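Local atomic coordinates of leucine aminopeptidase 2 (Saccharomyces cerevisiae, PDB entry 2XQ0), a protein that cleaves di- and tripeptides as a zinc-dependent aminopeptidase of the M1 family and, in vitro, also shows low epoxide hydrolase activity. Residues Glu331-Gly336 against Pro342-Ser347; His399-Leu404 against Ala408-Phe413. All coordinates share one frame; numbering follows the deposited sequence.

Interaction 1: Glu331-Gly336 against Pro342-Ser347; sequences ERRIIG and PTRHFS
G336 and R344 bring the two helices closest, their CA atoms 4.6 Å apart; the axes of the two short segments run roughly antiparallel (146°) and approach to 8.1 Å. Near this closest CA pair the R344 chain lies against the turn of R332: its CD sits 3.2 Å from R332 O, while G336 CA packs on R344 CB. Farther along, R332 reaches over to S347. Its chain runs extended from CG to NE, and NE donates to S347 OG at 2.8 Å, a bent bond (136°) with the hydroxyl tilted out of the guanidinium plane. S347 O lies over one face of that guanidinium, and water 1 bridges S347 O and, weakly, R332 NH2. I335 also points toward the partner helix, its CD1 3.7 Å from S347 CB. On the flank R333 and R344 point the same way, R333 CD over one face of the R344 guanidinium; D411 and E401 respectively pair with their charges. R332 also forms a salt bridge with E391 and a cation-pi contact with F394. This is an antiparallel helical hairpin of the M1 catalytic domain: helix 321-339, which carries zinc ligand E324, turns tightly into helix 341-360.

Interaction 2: His399-Leu404 against Ala408-Phe413; sequences HLETIL and AEFDPF
F410 lays its ring against the turn of helix 388-403 that carries L400, E401 and L404. Its CB, on the helix 407-420 side, leads to a ring carbon CG that lies 3.9 Å from E401 CA. CG stands anti to the backbone N (chi1 -165°), a setting that carries the ring across to the other helix. From CG the ring splits into its two sides, CD2 and CD1. On one, CD2 meets E401 CB at 4.0 Å; on the other, CD1 touches L404 CD1 at 3.9 Å, and CE1, the next atom out, meets the same methyl and, at 4.2 Å, L400 CB. The L404 methyl comes in obliquely, whereas E401 CA sits over the face, shifted toward the rim, 4.1 Å from the centroid and 18° off the ring normal, a CH-pi contact with the backbone itself. W326 of helix 321-339 also packs on F410.

Beside the ring, E409 CB comes within 3.4 Å of L404 O, a buried carbonyl oxygen for which the model holds no polar partner. The E409 chain then bends at chi2 (-67°), and its carboxylate pairs with K442. E401 sends its own carboxylate away from F410, its main partner being the hydroxyl of Y329, which it meets in a hydrogen bond, while its CA and CB serve the aromatic ring. The whole is a pair of consecutive helices within the M1 peptidase domain, away from the zinc site: a short connection joins helices 388-403 and 407-420, with F410 as the main residue packed between them.

Overall arrangement
Both contacts join helices that follow one another in the chain, and both lie in the M1 peptidase domain on the same side of the chain's centre, their own centres about 16 Å apart. Interaction 1 is partly buried and largely polar, built from arginines, a serine and a water, with the side chain of R332 about 8 Å from the bound bestatin. Interaction 2 is a buried contact farther from the chain centre; it is mostly apolar, with an exposed glutamate at its margin. Two salt bridges tie them together: R333 NH1 to D411 OD1 at 2.7 Å and R344 NH2 to E401 OE2 at 2.9 Å. Each pairs an arginine of interaction 1 with an acid of interaction 2, making four helices one connected unit.

Interaction 1: Glu331-Gly336 against Pro342-Ser347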
ATOM      1  N   GLU A 331      11.234  -6.842   0.544  1.00 17.18           N
ATOM      2  CA  GLU A 331      10.610  -7.352  -0.677  1.00 17.71           C
ATOM      3  C   GLU A 331      11.674  -7.645  -1.733  1.00 17.79           C
ATOM      4  O   GLU A 331      11.702  -8.721  -2.329  1.00 17.52           O
ATOM      5  CB  GLU A 331       9.645  -6.288  -1.217  1.00 27.36           C
ATOM      6  CG  GLU A 331       9.050  -6.540  -2.609  1.00 27.81           C
ATOM      7  CD  GLU A 331       8.329  -5.299  -3.156  1.00 41.89           C
ATOM      8  OE1 GLU A 331       8.260  -4.252  -2.450  1.00 32.72           O
ATOM      9  OE2 GLU A 331       7.828  -5.372  -4.302  1.00 43.22           O
ATOM     10  N   ARG A 332      12.548  -6.670  -1.964  1.00 17.03           N
ATOM     11  CA  ARG A 332      13.609  -6.813  -2.945  1.00 19.00           C
ATOM     12  C   ARG A 332      14.672  -7.842  -2.535  1.00 19.64           C
ATOM     13  O   ARG A 332      15.241  -8.492  -3.393  1.00 24.44           O
ATOM     14  CB  ARG A 332      14.187  -5.467  -3.357  1.00 17.74           C
ATOM     15  CG  ARG A 332      13.155  -4.645  -4.136  1.00 15.86           C
ATOM     16  CD  ARG A 332      13.652  -3.295  -4.546  1.00 20.34           C
ATOM     17  NE  ARG A 332      12.583  -2.601  -5.252  1.00 19.49           N
ATOM     18  CZ  ARG A 332      12.425  -1.284  -5.280  1.00 21.07           C
ATOM     19  NH1 ARG A 332      13.273  -0.487  -4.636  1.00 19.82           N
ATOM     20  NH2 ARG A 332      11.403  -0.768  -5.937  1.00 19.54           N
ATOM     21  N   ARG A 333      14.905  -8.029  -1.241  1.00 21.77           N
ATOM     22  CA  ARG A 333      15.746  -9.159  -0.801  1.00 18.00           C
ATOM     23  C   ARG A 333      15.085 -10.524  -1.145  1.00 18.28           C
ATOM     24  O   ARG A 333      15.756 -11.480  -1.557  1.00 21.84           O
ATOM     25  CB  ARG A 333      16.038  -9.058   0.703  1.00 19.68           C
ATOM     26  CG  ARG A 333      16.995  -7.921   1.095  1.00 21.36           C
ATOM     27  CD  ARG A 333      18.438  -8.150   0.582  1.00 20.99           C
ATOM     28  NE  ARG A 333      18.941  -9.454   1.018  1.00 23.40           N
ATOM     29  CZ  ARG A 333      19.470  -9.681   2.216  1.00 29.40           C
ATOM     30  NH1 ARG A 333      19.595  -8.696   3.102  1.00 31.89           N
ATOM     31  NH2 ARG A 333      19.875 -10.896   2.530  1.00 25.42           N
ATOM     32  N   ILE A 334      13.767 -10.619  -0.985  1.00 17.95           N
ATOM     33  CA  ILE A 334      13.060 -11.866  -1.296  1.00 19.63           C
ATOM     34  C   ILE A 334      13.202 -12.206  -2.774  1.00 22.41           C
ATOM     35  O   ILE A 334      13.634 -13.305  -3.133  1.00 19.26           O
ATOM     36  CB  ILE A 334      11.578 -11.806  -0.882  1.00 19.21           C
ATOM     37  CG1 ILE A 334      11.468 -11.801   0.648  1.00 24.66           C
ATOM     38  CG2 ILE A 334      10.793 -12.970  -1.455  1.00 18.98           C
ATOM     39  CD1 ILE A 334      10.122 -11.273   1.162  1.00 24.68           C
ATOM     40  N   ILE A 335      12.884 -11.251  -3.643  1.00 18.39           N
ATOM     41  CA  ILE A 335      12.949 -11.524  -5.063  1.00 21.71           C
ATOM     42  C   ILE A 335      14.394 -11.720  -5.508  1.00 21.40           C
ATOM     43  O   ILE A 335      14.670 -12.461  -6.445  1.00 21.74           O
ATOM     44  CB  ILE A 335      12.241 -10.425  -5.932  1.00 35.56           C
ATOM     45  CG1 ILE A 335      13.136  -9.212  -6.141  1.00 33.77           C
ATOM     46  CG2 ILE A 335      10.869 -10.055  -5.356  1.00 33.72           C
ATOM     47  CD1 ILE A 335      12.451  -8.055  -6.879  1.00 32.75           C
ATOM     48  N   GLY A 336      15.325 -11.066  -4.830  1.00 17.41           N
ATOM     49  CA  GLY A 336      16.726 -11.249  -5.163  1.00 15.21           C
ATOM     50  C   GLY A 336      17.187 -12.644  -4.792  1.00 22.20           C
ATOM     51  O   GLY A 336      17.971 -13.262  -5.509  1.00 22.21           O
ATOM     52  N   PRO A 342      20.489  -9.499 -10.380  1.00 22.62           N
ATOM     53  CA  PRO A 342      20.029  -8.632 -11.475  1.00 20.30           C
ATOM     54  C   PRO A 342      18.544  -8.295 -11.385  1.00 23.03           C
ATOM     55  O   PRO A 342      18.137  -7.197 -11.779  1.00 26.04           O
ATOM     56  CB  PRO A 342      20.324  -9.467 -12.723  1.00 22.53           C
ATOM     57  CG  PRO A 342      21.500 -10.292 -12.329  1.00 23.35           C
ATOM     58  CD  PRO A 342      21.217 -10.674 -10.895  1.00 17.49           C
ATOM     59  N   THR A 343      17.750  -9.243 -10.894  1.00 21.99           N
ATOM     60  CA  THR A 343      16.324  -9.027 -10.696  1.00 29.85           C
ATOM     61  C   THR A 343      16.063  -8.012  -9.576  1.00 22.50           C
ATOM     62  O   THR A 343      15.255  -7.092  -9.742  1.00 22.77           O
ATOM     63  CB  THR A 343      15.603 -10.368 -10.411  1.00 30.24           C
ATOM     64  OG1 THR A 343      15.786 -11.238 -11.528  1.00 32.79           O
ATOM     65  CG2 THR A 343      14.109 -10.161 -10.202  1.00 28.77           C
ATOM     66  N   ARG A 344      16.751  -8.159  -8.443  1.00 16.58           N
ATOM     67  CA  ARG A 344      16.591  -7.191  -7.358  1.00 18.24           C
ATOM     68  C   ARG A 344      16.933  -5.786  -7.853  1.00 19.52           C
ATOM     69  O   ARG A 344      16.219  -4.815  -7.586  1.00 21.00           O
ATOM     70  CB  ARG A 344      17.476  -7.544  -6.151  1.00 21.34           C
ATOM     71  CG  ARG A 344      17.547  -6.392  -5.124  1.00 27.50           C
ATOM     72  CD  ARG A 344      17.998  -6.862  -3.746  1.00 27.51           C
ATOM     73  NE  ARG A 344      19.454  -6.959  -3.631  1.00 30.12           N
ATOM     74  CZ  ARG A 344      20.151  -6.378  -2.660  1.00 25.97           C
ATOM     75  NH1 ARG A 344      19.525  -5.665  -1.736  1.00 23.86           N
ATOM     76  NH2 ARG A 344      21.468  -6.503  -2.607  1.00 27.46           N
ATOM     77  N   HIS A 345      18.049  -5.682  -8.562  1.00 19.95           N
ATOM     78  CA  HIS A 345      18.519  -4.396  -9.049  1.00 20.61           C
ATOM     79  C   HIS A 345      17.586  -3.806 -10.101  1.00 22.66           C
ATOM     80  O   HIS A 345      17.379  -2.598 -10.143  1.00 19.63           O
ATOM     81  CB  HIS A 345      19.939  -4.537  -9.597  1.00 21.55           C
ATOM     82  CG  HIS A 345      20.977  -4.644  -8.527  1.00 23.20           C
ATOM     83  ND1 HIS A 345      22.014  -3.747  -8.405  1.00 24.77           N
ATOM     84  CD2 HIS A 345      21.107  -5.509  -7.497  1.00 23.52           C
ATOM     85  CE1 HIS A 345      22.758  -4.072  -7.363  1.00 28.92           C
ATOM     86  NE2 HIS A 345      22.224  -5.137  -6.791  1.00 29.44           N
ATOM     87  N   PHE A 346      17.029  -4.651 -10.964  1.00 20.66           N
ATOM     88  CA  PHE A 346      16.051  -4.165 -11.946  1.00 17.61           C
ATOM     89  C   PHE A 346      14.865  -3.536 -11.215  1.00 20.97           C
ATOM     90  O   PHE A 346      14.372  -2.474 -11.571  1.00 20.28           O
ATOM     91  CB  PHE A 346      15.571  -5.320 -12.842  1.00 22.43           C
ATOM     92  CG  PHE A 346      14.541  -4.905 -13.863  1.00 26.97           C
ATOM     93  CD1 PHE A 346      14.906  -4.155 -14.974  1.00 31.99           C
ATOM     94  CD2 PHE A 346      13.212  -5.237 -13.699  1.00 36.08           C
ATOM     95  CE1 PHE A 346      13.961  -3.763 -15.903  1.00 36.41           C
ATOM     96  CE2 PHE A 346      12.266  -4.856 -14.633  1.00 33.89           C
ATOM     97  CZ  PHE A 346      12.635  -4.117 -15.732  1.00 26.33           C
ATOM     98  N   SER A 347      14.393  -4.200 -10.178  1.00 16.24           N
ATOM     99  CA  SER A 347      13.262  -3.659  -9.419  1.00 20.94           C
ATOM    100  C   SER A 347      13.631  -2.285  -8.811  1.00 24.75           C
ATOM    101  O   SER A 347      12.817  -1.356  -8.818  1.00 22.19           O
ATOM    102  CB  SER A 347      12.823  -4.686  -8.357  1.00 24.48           C
ATOM    103  OG  SER A 347      11.893  -4.132  -7.446  1.00 34.62           O
TER
HETATM  104  O   HOH W   1      10.059  -1.674  -8.741  1.00 29.07           O

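Interaction 2: His399-Leu404 against Ala408-Phe413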
ATOM      1  N   HIS A 399      22.011   1.545   0.919  1.00 26.75           N
ATOM      2  CA  HIS A 399      23.284   2.224   1.160  1.00 30.06           C
ATOM      3  C   HIS A 399      23.971   1.651   2.397  1.00 29.63           C
ATOM      4  O   HIS A 399      25.163   1.343   2.378  1.00 28.32           O
ATOM      5  CB  HIS A 399      23.047   3.726   1.337  1.00 26.54           C
ATOM      6  CG  HIS A 399      24.299   4.513   1.588  1.00 28.73           C
ATOM      7  ND1 HIS A 399      25.340   4.556   0.687  1.00 32.48           N
ATOM      8  CD2 HIS A 399      24.671   5.283   2.632  1.00 36.48           C
ATOM      9  CE1 HIS A 399      26.305   5.318   1.171  1.00 33.42           C
ATOM     10  NE2 HIS A 399      25.924   5.774   2.350  1.00 34.90           N
ATOM     11  N   LEU A 400      23.196   1.490   3.465  1.00 22.16           N
ATOM     12  CA  LEU A 400      23.684   0.928   4.715  1.00 27.52           C
ATOM     13  C   LEU A 400      24.163  -0.510   4.533  1.00 27.30           C
ATOM     14  O   LEU A 400      25.226  -0.881   5.021  1.00 31.16           O
ATOM     15  CB  LEU A 400      22.583   0.992   5.777  1.00 24.71           C
ATOM     16  CG  LEU A 400      22.278   2.406   6.289  1.00 25.31           C
ATOM     17  CD1 LEU A 400      21.160   2.397   7.342  1.00 22.44           C
ATOM     18  CD2 LEU A 400      23.532   3.085   6.839  1.00 34.25           C
ATOM     19  N   GLU A 401      23.359  -1.322   3.848  1.00 25.40           N
ATOM     20  CA  GLU A 401      23.766  -2.672   3.473  1.00 25.22           C
ATOM     21  C   GLU A 401      25.157  -2.645   2.841  1.00 27.27           C
ATOM     22  O   GLU A 401      26.036  -3.416   3.209  1.00 27.44           O
ATOM     23  CB  GLU A 401      22.765  -3.264   2.468  1.00 24.88           C
ATOM     24  CG  GLU A 401      23.115  -4.656   1.978  1.00 27.33           C
ATOM     25  CD  GLU A 401      22.270  -5.112   0.790  1.00 39.67           C
ATOM     26  OE1 GLU A 401      21.015  -5.145   0.902  1.00 30.35           O
ATOM     27  OE2 GLU A 401      22.874  -5.465  -0.257  1.00 33.00           O
ATOM     28  N   THR A 402      25.336  -1.759   1.869  1.00 30.57           N
ATOM     29  CA  THR A 402      26.584  -1.669   1.114  1.00 32.76           C
ATOM     30  C   THR A 402      27.784  -1.273   1.971  1.00 36.88           C
ATOM     31  O   THR A 402      28.790  -1.994   2.032  1.00 35.42           O
ATOM     32  CB  THR A 402      26.457  -0.640  -0.020  1.00 33.56           C
ATOM     33  OG1 THR A 402      25.400  -1.026  -0.903  1.00 39.12           O
ATOM     34  CG2 THR A 402      27.756  -0.539  -0.794  1.00 37.37           C
ATOM     35  N   ILE A 403      27.686  -0.126   2.632  1.00 35.10           N
ATOM     36  CA  ILE A 403      28.832   0.419   3.352  1.00 34.61           C
ATOM     37  C   ILE A 403      29.195  -0.401   4.583  1.00 35.50           C
ATOM     38  O   ILE A 403      30.319  -0.331   5.076  1.00 39.99           O
ATOM     39  CB  ILE A 403      28.602   1.879   3.770  1.00 32.03           C
ATOM     40  CG1 ILE A 403      27.629   1.956   4.949  1.00 29.56           C
ATOM     41  CG2 ILE A 403      28.100   2.693   2.591  1.00 32.91           C
ATOM     42  CD1 ILE A 403      27.263   3.381   5.325  1.00 29.59           C
ATOM     43  N   LEU A 404      28.247  -1.185   5.079  1.00 34.48           N
ATOM     44  CA  LEU A 404      28.499  -2.008   6.256  1.00 37.35           C
ATOM     45  C   LEU A 404      29.107  -3.367   5.919  1.00 36.31           C
ATOM     46  O   LEU A 404      29.436  -4.145   6.820  1.00 41.93           O
ATOM     47  CB  LEU A 404      27.218  -2.194   7.068  1.00 33.02           C
ATOM     48  CG  LEU A 404      26.823  -0.965   7.887  1.00 31.58           C
ATOM     49  CD1 LEU A 404      25.330  -0.958   8.157  1.00 28.12           C
ATOM     50  CD2 LEU A 404      27.621  -0.908   9.184  1.00 37.52           C
ATOM     51  N   ALA A 408      25.579 -10.216   4.005  1.00 31.60           N
ATOM     52  CA  ALA A 408      25.995 -11.125   5.064  1.00 38.51           C
ATOM     53  C   ALA A 408      26.250 -10.379   6.360  1.00 40.75           C
ATOM     54  O   ALA A 408      25.933 -10.878   7.443  1.00 41.22           O
ATOM     55  CB  ALA A 408      27.231 -11.897   4.643  1.00 44.77           C
ATOM     56  N   GLU A 409      26.820  -9.184   6.246  1.00 33.14           N
ATOM     57  CA  GLU A 409      27.127  -8.352   7.412  1.00 35.71           C
ATOM     58  C   GLU A 409      25.888  -7.655   7.982  1.00 37.52           C
ATOM     59  O   GLU A 409      25.825  -7.324   9.173  1.00 41.73           O
ATOM     60  CB  GLU A 409      28.156  -7.283   7.029  1.00 32.81           C
ATOM     61  CG  GLU A 409      29.524  -7.834   6.678  1.00 45.15           C
ATOM     62  CD  GLU A 409      30.221  -8.453   7.878  1.00 57.08           C
ATOM     63  OE1 GLU A 409      30.615  -9.634   7.787  1.00 65.83           O
ATOM     64  OE2 GLU A 409      30.366  -7.765   8.914  1.00 60.78           O
ATOM     65  N   PHE A 410      24.905  -7.423   7.123  1.00 32.34           N
ATOM     66  CA  PHE A 410      23.744  -6.617   7.483  1.00 25.02           C
ATOM     67  C   PHE A 410      22.631  -7.489   8.055  1.00 29.07           C
ATOM     68  O   PHE A 410      21.879  -7.068   8.930  1.00 28.76           O
ATOM     69  CB  PHE A 410      23.267  -5.864   6.233  1.00 32.54           C
ATOM     70  CG  PHE A 410      22.319  -4.730   6.508  1.00 27.95           C
ATOM     71  CD1 PHE A 410      22.639  -3.730   7.423  1.00 26.68           C
ATOM     72  CD2 PHE A 410      21.115  -4.640   5.822  1.00 26.18           C
ATOM     73  CE1 PHE A 410      21.763  -2.679   7.658  1.00 32.22           C
ATOM     74  CE2 PHE A 410      20.245  -3.597   6.063  1.00 30.31           C
ATOM     75  CZ  PHE A 410      20.573  -2.615   6.982  1.00 26.47           C
ATOM     76  N   ASP A 411      22.529  -8.716   7.562  1.00 26.28           N
ATOM     77  CA  ASP A 411      21.436  -9.589   7.970  1.00 31.96           C
ATOM     78  C   ASP A 411      21.369  -9.839   9.483  1.00 31.43           C
ATOM     79  O   ASP A 411      20.271  -9.958  10.040  1.00 28.37           O
ATOM     80  CB  ASP A 411      21.446 -10.899   7.176  1.00 38.44           C
ATOM     81  CG  ASP A 411      20.942 -10.716   5.742  1.00 43.17           C
ATOM     82  OD1 ASP A 411      20.769  -9.549   5.322  1.00 42.60           O
ATOM     83  OD2 ASP A 411      20.716 -11.732   5.038  1.00 43.96           O
ATOM     84  N   PRO A 412      22.529  -9.909  10.157  1.00 33.09           N
ATOM     85  CA  PRO A 412      22.484 -10.028  11.622  1.00 36.52           C
ATOM     86  C   PRO A 412      21.816  -8.821  12.276  1.00 29.91           C
ATOM     87  O   PRO A 412      21.069  -8.981  13.244  1.00 26.99           O
ATOM     88  CB  PRO A 412      23.960 -10.081  12.010  1.00 36.17           C
ATOM     89  CG  PRO A 412      24.619 -10.698  10.820  1.00 35.18           C
ATOM     90  CD  PRO A 412      23.887 -10.141   9.634  1.00 32.66           C
ATOM     91  N   PHE A 413      22.080  -7.627  11.757  1.00 28.20           N
ATOM     92  CA  PHE A 413      21.388  -6.436  12.252  1.00 26.37           C
ATOM     93  C   PHE A 413      19.871  -6.517  12.017  1.00 26.59           C
ATOM     94  O   PHE A 413      19.072  -6.211  12.898  1.00 30.03           O
ATOM     95  CB  PHE A 413      21.923  -5.159  11.610  1.00 29.37           C
ATOM     96  CG  PHE A 413      21.087  -3.942  11.927  1.00 34.70           C
ATOM     97  CD1 PHE A 413      21.117  -3.375  13.195  1.00 34.96           C
ATOM     98  CD2 PHE A 413      20.240  -3.388  10.967  1.00 27.58           C
ATOM     99  CE1 PHE A 413      20.329  -2.264  13.502  1.00 27.59           C
ATOM    100  CE2 PHE A 413      19.457  -2.281  11.262  1.00 30.54           C
ATOM    101  CZ  PHE A 413      19.511  -1.712  12.541  1.00 30.51           C
TER